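Side-chain contact in Mannose/sialic acid-binding lectin (PDB 3A0C), which is a bulb-type lectin that binds mannose and has anti-HIV activity, in keeping with the carbohydrate binding generally assigned to its family: residues I65-Q68 with S69-I73. Sequence-based numbering, arbitrary orientation.
Sequences IYDQ and SNRVI
Tyr66 and Val72 face each other as a non-hydrogen-bonded antiparallel pair, CA to CA 4.9 Å, where strands 63-66 and 72-75 of the beta-prism II fold are joined in a beta hairpin by a type I turn from Asp67 to Asn70. Two backbone bonds flank the pair: Ile73 N donates to Ile65 O at 2.8 Å, and Asp67 N to Arg71 O. A third, from Asn70 N to Asp67 O, closes the turn.

On one face of the sheet the Tyr66 and Val72 side chains run side by side, Tyr66 CE1 lying 3.9 Å from Val72 CG2; the phenol reaches on to hydrogen-bond His58. Beside them, Ile65 CG2, anti to its own amide nitrogen, packs against Ile73 CB at 3.9 Å, and Ile65 also touches Leu55 of the neighbouring strand 54-57 and Cys53, which forms a disulfide with Cys30.

Asp67 folds its carboxylate back over the turn, with CG set between N and C of its own backbone (chi1 63°). The approach of Ser69 N to Asp67 OD1 is modelled too short to be trusted, but the N-H of Arg71 points almost straight at Asp67 OD1 (N to OD1 2.9 Å, 178°) from above the carboxylate plane.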
loop_
_atom_site.group_PDB
_atom_site.type_symbol
_atom_site.label_atom_id
_atom_site.label_comp_id
_atom_site.label_asym_id
_atom_site.label_seq_id
_atom_site.Cartn_x
_atom_site.Cartn_y
_atom_site.Cartn_z
ATOM N N ILE A 65 5.797 14.119 -11.283
ATOM C CA ILE A 65 6.466 13.508 -12.432
ATOM C C ILE A 65 7.549 14.508 -12.859
ATOM O O ILE A 65 7.254 15.667 -13.120
ATOM C CB ILE A 65 5.502 13.258 -13.638
ATOM C CG1 ILE A 65 4.575 12.070 -13.358
ATOM C CG2 ILE A 65 6.310 12.955 -14.910
ATOM C CD1 ILE A 65 3.583 11.793 -14.478
ATOM N N TYR A 66 8.799 14.059 -12.903
ATOM C CA TYR A 66 9.920 14.910 -13.285
ATOM C C TYR A 66 10.547 14.376 -14.579
ATOM O O TYR A 66 10.650 13.166 -14.763
ATOM C CB TYR A 66 10.993 14.887 -12.188
ATOM C CG TYR A 66 10.635 15.527 -10.859
ATOM C CD1 TYR A 66 10.673 16.909 -10.692
ATOM C CD2 TYR A 66 10.301 14.743 -9.757
ATOM C CE1 TYR A 66 10.386 17.498 -9.456
ATOM C CE2 TYR A 66 10.010 15.320 -8.513
ATOM C CZ TYR A 66 10.051 16.697 -8.368
ATOM O OH TYR A 66 9.717 17.270 -7.156
ATOM N N ASP A 67 10.973 15.254 -15.480
ATOM C CA ASP A 67 11.605 14.761 -16.698
ATOM C C ASP A 67 13.046 14.462 -16.344
ATOM O O ASP A 67 13.404 14.432 -15.176
ATOM C CB ASP A 67 11.553 15.792 -17.829
ATOM C CG ASP A 67 12.325 17.059 -17.509
ATOM O OD1 ASP A 67 13.186 17.025 -16.608
ATOM O OD2 ASP A 67 12.078 18.092 -18.164
ATOM N N GLN A 68 13.885 14.260 -17.348
ATOM C CA GLN A 68 15.289 13.952 -17.100
ATOM C C GLN A 68 16.061 15.175 -16.622
ATOM O O GLN A 68 17.143 15.037 -16.047
ATOM C CB GLN A 68 15.936 13.386 -18.368
ATOM C CG GLN A 68 17.070 12.409 -18.105
ATOM C CD GLN A 68 17.525 11.684 -19.370
ATOM O OE1 GLN A 68 18.023 12.300 -20.313
ATOM N NE2 GLN A 68 17.346 10.368 -19.391
ATOM N N SER A 69 15.506 16.365 -16.857
ATOM C CA SER A 69 16.139 17.619 -16.435
ATOM C C SER A 69 15.512 18.166 -15.155
ATOM O O SER A 69 15.660 19.344 -14.838
ATOM C CB SER A 69 16.030 18.680 -17.534
ATOM O OG SER A 69 16.654 18.235 -18.726
ATOM N N ASN A 70 14.821 17.297 -14.420
ATOM C CA ASN A 70 14.159 17.658 -13.170
ATOM C C ASN A 70 13.058 18.701 -13.281
ATOM O O ASN A 70 12.805 19.435 -12.323
ATOM C CB ASN A 70 15.172 18.124 -12.119
ATOM C CG ASN A 70 15.769 16.970 -11.331
ATOM O OD1 ASN A 70 15.233 15.859 -11.331
ATOM N ND2 ASN A 70 16.874 17.233 -10.643
ATOM N N ARG A 71 12.399 18.764 -14.434
ATOM C CA ARG A 71 11.302 19.712 -14.632
ATOM C C ARG A 71 9.995 19.084 -14.154
ATOM O O ARG A 71 9.738 17.906 -14.420
ATOM C CB ARG A 71 11.170 20.089 -16.111
ATOM C CG ARG A 71 12.473 20.554 -16.741
ATOM C CD ARG A 71 12.244 21.520 -17.892
ATOM N NE ARG A 71 11.488 22.705 -17.467
ATOM C CZ ARG A 71 11.392 23.832 -18.176
ATOM N NH1 ARG A 71 12.010 23.943 -19.352
ATOM N NH2 ARG A 71 10.665 24.848 -17.717
ATOM N N VAL A 72 9.180 19.866 -13.446
ATOM C CA VAL A 72 7.891 19.385 -12.931
ATOM C C VAL A 72 6.889 19.255 -14.058
ATOM O O VAL A 72 6.234 20.216 -14.425
ATOM C CB VAL A 72 7.293 20.343 -11.873
ATOM C CG1 VAL A 72 5.923 19.821 -11.405
ATOM C CG2 VAL A 72 8.251 20.475 -10.698
ATOM N N ILE A 73 6.776 18.051 -14.600
ATOM C CA ILE A 73 5.866 17.772 -15.709
ATOM C C ILE A 73 4.408 17.579 -15.264
ATOM O O ILE A 73 3.480 17.916 -16.002
ATOM C CB ILE A 73 6.318 16.494 -16.467
ATOM C CG1 ILE A 73 7.721 16.696 -17.052
ATOM C CG2 ILE A 73 5.309 16.123 -17.531
ATOM C CD1 ILE A 73 7.872 17.875 -17.939
#